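Local structure of adenosine monophosphate-protein transferase FICD homolog (5JJ6) at residues Met181-Phe187 and Glu207-Val212. The protein is a largely helical member of the Fic/DOC family, built around a Fido domain that carries the family's characteristic fold. Sequence-based numbering, arbitrary orientation.
Sequences MDAALRF and EMHRRV
The guanidinium of R211 lies flat on one face of the F187 ring, the two planes 16° apart, in an off-centre cation-pi stack with CZ of R211 4.6 Å from the centroid of the F187 ring. The R211 chain runs extended from CG to NE, which carries CD past CB of F187 and leaves NE and CZ above the CG–CD1 side of the ring. A salt bridge within segment 207-212 probably helps to hold the group in this orientation: NH1 of R211 donates to OE1 of E207 over 2.7 Å, the acceptor in the guanidinium plane and met on the anti side of its carboxylate.

The F187 ring reaches across to segment 207-212 because its chi1 of 172° swings CG away from the backbone N. There CG of M208 sits at its edge, 3.9 Å from CD2 of F187, while CB of E207 packs obliquely against CE2 and CZ.

Farther along, the helices meet over a small residue. A184 brings its CA to 3.6 Å from CB of R211, and its methyl rests against both the carbonyl O of M208 and CG2 of V212. That same CG2 also touches SD of M181.

The two segments run nearly antiparallel, at 152°, their axes coming within 7.5 Å at closest approach, and join helix 172-191 to helix 202-213; segment 207-212 belongs to the Fic/DOC sequence region. M181, A184 and M208 also pack on L290 of helix 284-297, and M181 reaches helix 127-148 through Y140 and V145. R211 packs on V219 of the second subunit, placing this edge of the helix pair beside the dimer partner.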
ATOM      1  N   MET B 181       6.646   7.009  -4.379  1.00 37.12           N
ATOM      2  CA  MET B 181       6.912   8.189  -5.190  1.00 36.44           C
ATOM      3  C   MET B 181       7.694   7.830  -6.438  1.00 40.40           C
ATOM      4  O   MET B 181       7.358   8.273  -7.535  1.00 42.50           O
ATOM      5  CB  MET B 181       7.685   9.251  -4.414  1.00 33.09           C
ATOM      6  CG  MET B 181       6.889  10.517  -4.088  1.00 46.11           C
ATOM      7  SD  MET B 181       6.056  11.387  -5.459  1.00 41.39           S
ATOM      8  CE  MET B 181       7.337  11.369  -6.698  1.00 42.67           C
ATOM      9  N   ASP B 182       8.729   7.011  -6.268  1.00 41.04           N
ATOM     10  CA  ASP B 182       9.531   6.562  -7.399  1.00 37.73           C
ATOM     11  C   ASP B 182       8.628   5.899  -8.447  1.00 40.36           C
ATOM     12  O   ASP B 182       8.764   6.146  -9.647  1.00 44.16           O
ATOM     13  CB  ASP B 182      10.624   5.607  -6.909  1.00 45.03           C
ATOM     14  CG  ASP B 182      11.501   5.073  -8.032  1.00 53.34           C
ATOM     15  OD1 ASP B 182      12.262   5.875  -8.620  1.00 56.43           O
ATOM     16  OD2 ASP B 182      11.436   3.856  -8.317  1.00 52.49           O
ATOM     17  N   ALA B 183       7.704   5.063  -7.983  1.00 38.97           N
ATOM     18  CA  ALA B 183       6.741   4.416  -8.869  1.00 39.13           C
ATOM     19  C   ALA B 183       5.930   5.445  -9.662  1.00 47.82           C
ATOM     20  O   ALA B 183       5.819   5.363 -10.897  1.00 52.27           O
ATOM     21  CB  ALA B 183       5.812   3.519  -8.077  1.00 33.79           C
ATOM     22  N   ALA B 184       5.354   6.404  -8.940  1.00 42.35           N
ATOM     23  CA  ALA B 184       4.556   7.449  -9.559  1.00 40.88           C
ATOM     24  C   ALA B 184       5.351   8.213 -10.616  1.00 41.76           C
ATOM     25  O   ALA B 184       4.856   8.479 -11.703  1.00 46.25           O
ATOM     26  CB  ALA B 184       4.027   8.406  -8.499  1.00 37.81           C
ATOM     27  N   LEU B 185       6.586   8.562 -10.289  1.00 40.07           N
ATOM     28  CA  LEU B 185       7.436   9.309 -11.197  1.00 42.77           C
ATOM     29  C   LEU B 185       7.731   8.513 -12.471  1.00 47.72           C
ATOM     30  O   LEU B 185       7.689   9.058 -13.584  1.00 49.48           O
ATOM     31  CB  LEU B 185       8.739   9.710 -10.492  1.00 44.75           C
ATOM     32  CG  LEU B 185       9.638  10.708 -11.227  1.00 43.46           C
ATOM     33  CD1 LEU B 185       8.858  11.950 -11.617  1.00 47.15           C
ATOM     34  CD2 LEU B 185      10.797  11.088 -10.357  1.00 42.93           C
ATOM     35  N   ARG B 186       8.045   7.230 -12.306  1.00 53.06           N
ATOM     36  CA  ARG B 186       8.345   6.373 -13.455  1.00 54.60           C
ATOM     37  C   ARG B 186       7.118   6.279 -14.355  1.00 51.33           C
ATOM     38  O   ARG B 186       7.228   6.321 -15.579  1.00 53.33           O
ATOM     39  CB  ARG B 186       8.815   4.978 -13.006  1.00 57.68           C
ATOM     40  CG  ARG B 186      10.355   4.885 -12.853  1.00 67.06           C
ATOM     41  CD  ARG B 186      10.889   3.492 -12.468  1.00 64.18           C
ATOM     42  NE  ARG B 186      10.234   2.927 -11.289  1.00 62.18           N
ATOM     43  CZ  ARG B 186       9.230   2.052 -11.347  1.00 69.84           C
ATOM     44  NH1 ARG B 186       8.777   1.649 -12.532  1.00 74.87           N
ATOM     45  NH2 ARG B 186       8.677   1.582 -10.231  1.00 57.91           N
ATOM     46  N   PHE B 187       5.952   6.161 -13.732  1.00 49.26           N
ATOM     47  CA  PHE B 187       4.686   6.121 -14.455  1.00 47.05           C
ATOM     48  C   PHE B 187       4.482   7.394 -15.256  1.00 52.75           C
ATOM     49  O   PHE B 187       4.058   7.370 -16.421  1.00 56.00           O
ATOM     50  CB  PHE B 187       3.539   5.937 -13.481  1.00 41.96           C
ATOM     51  CG  PHE B 187       2.209   6.065 -14.106  1.00 51.33           C
ATOM     52  CD1 PHE B 187       1.761   5.115 -15.003  1.00 55.57           C
ATOM     53  CD2 PHE B 187       1.400   7.156 -13.824  1.00 58.53           C
ATOM     54  CE1 PHE B 187       0.506   5.232 -15.599  1.00 56.98           C
ATOM     55  CE2 PHE B 187       0.149   7.283 -14.413  1.00 57.82           C
ATOM     56  CZ  PHE B 187      -0.297   6.316 -15.302  1.00 56.04           C
ATOM     57  N   GLU B 207      -4.082   7.681 -11.173  1.00 53.55           N
ATOM     58  CA  GLU B 207      -3.042   6.661 -11.286  1.00 53.53           C
ATOM     59  C   GLU B 207      -1.769   7.131 -10.642  1.00 50.35           C
ATOM     60  O   GLU B 207      -1.058   6.350 -10.000  1.00 57.93           O
ATOM     61  CB  GLU B 207      -2.773   6.285 -12.742  1.00 55.61           C
ATOM     62  CG  GLU B 207      -3.800   5.336 -13.320  1.00 64.91           C
ATOM     63  CD  GLU B 207      -4.064   4.154 -12.406  1.00 72.69           C
ATOM     64  OE1 GLU B 207      -3.110   3.379 -12.142  1.00 67.53           O
ATOM     65  OE2 GLU B 207      -5.225   4.015 -11.950  1.00 73.66           O
ATOM     66  N   MET B 208      -1.468   8.407 -10.826  1.00 46.77           N
ATOM     67  CA  MET B 208      -0.327   8.973 -10.140  1.00 49.12           C
ATOM     68  C   MET B 208      -0.506   8.888  -8.625  1.00 48.10           C
ATOM     69  O   MET B 208       0.433   8.519  -7.922  1.00 45.48           O
ATOM     70  CB  MET B 208      -0.085  10.407 -10.581  1.00 48.56           C
ATOM     71  CG  MET B 208       0.745  10.488 -11.842  1.00 51.83           C
ATOM     72  SD  MET B 208       1.292  12.166 -12.189  1.00 69.75           S
ATOM     73  CE  MET B 208      -0.272  13.043 -12.234  1.00 44.88           C
ATOM     74  N   HIS B 209      -1.697   9.210  -8.120  1.00 44.37           N
ATOM     75  CA  HIS B 209      -1.929   9.130  -6.676  1.00 43.76           C
ATOM     76  C   HIS B 209      -1.876   7.689  -6.169  1.00 46.38           C
ATOM     77  O   HIS B 209      -1.423   7.413  -5.058  1.00 45.53           O
ATOM     78  CB  HIS B 209      -3.274   9.746  -6.303  1.00 41.25           C
ATOM     79  CG  HIS B 209      -3.532   9.782  -4.829  1.00 41.89           C
ATOM     80  ND1 HIS B 209      -4.362   8.881  -4.195  1.00 44.60           N
ATOM     81  CD2 HIS B 209      -3.077  10.614  -3.861  1.00 41.56           C
ATOM     82  CE1 HIS B 209      -4.400   9.153  -2.903  1.00 45.87           C
ATOM     83  NE2 HIS B 209      -3.630  10.203  -2.673  1.00 41.91           N
ATOM     84  N   ARG B 210      -2.344   6.773  -7.004  1.00 51.64           N
ATOM     85  CA  ARG B 210      -2.437   5.371  -6.642  1.00 47.85           C
ATOM     86  C   ARG B 210      -1.017   4.864  -6.506  1.00 47.44           C
ATOM     87  O   ARG B 210      -0.723   4.043  -5.648  1.00 53.74           O
ATOM     88  CB  ARG B 210      -3.238   4.587  -7.692  1.00 53.91           C
ATOM     89  CG  ARG B 210      -3.356   3.111  -7.423  1.00 65.86           C
ATOM     90  CD  ARG B 210      -4.558   2.465  -8.121  1.00 68.21           C
ATOM     91  NE  ARG B 210      -4.999   1.287  -7.363  1.00 82.40           N
ATOM     92  CZ  ARG B 210      -6.203   1.154  -6.805  1.00 82.54           C
ATOM     93  NH1 ARG B 210      -7.114   2.119  -6.945  1.00 72.04           N
ATOM     94  NH2 ARG B 210      -6.503   0.051  -6.118  1.00 66.48           N
ATOM     95  N   ARG B 211      -0.114   5.377  -7.328  1.00 45.19           N
ATOM     96  CA  ARG B 211       1.282   4.996  -7.163  1.00 44.76           C
ATOM     97  C   ARG B 211       2.008   5.772  -6.037  1.00 47.16           C
ATOM     98  O   ARG B 211       2.876   5.216  -5.353  1.00 46.21           O
ATOM     99  CB  ARG B 211       1.999   5.128  -8.497  1.00 42.84           C
ATOM    100  CG  ARG B 211       1.597   3.985  -9.407  1.00 48.73           C
ATOM    101  CD  ARG B 211       2.031   4.151 -10.840  1.00 56.02           C
ATOM    102  NE  ARG B 211       1.814   2.918 -11.594  1.00 61.09           N
ATOM    103  CZ  ARG B 211       0.629   2.511 -12.036  1.00 64.84           C
ATOM    104  NH1 ARG B 211      -0.452   3.252 -11.805  1.00 66.37           N
ATOM    105  NH2 ARG B 211       0.519   1.370 -12.710  1.00 65.24           N
ATOM    106  N   VAL B 212       1.658   7.041  -5.843  1.00 46.43           N
ATOM    107  CA  VAL B 212       2.223   7.854  -4.760  1.00 42.27           C
ATOM    108  C   VAL B 212       1.966   7.196  -3.411  1.00 42.83           C
ATOM    109  O   VAL B 212       2.868   7.099  -2.579  1.00 44.33           O
ATOM    110  CB  VAL B 212       1.648   9.293  -4.743  1.00 40.59           C
ATOM    111  CG1 VAL B 212       1.879   9.950  -3.399  1.00 41.68           C
ATOM    112  CG2 VAL B 212       2.282  10.130  -5.824  1.00 40.66           C
TER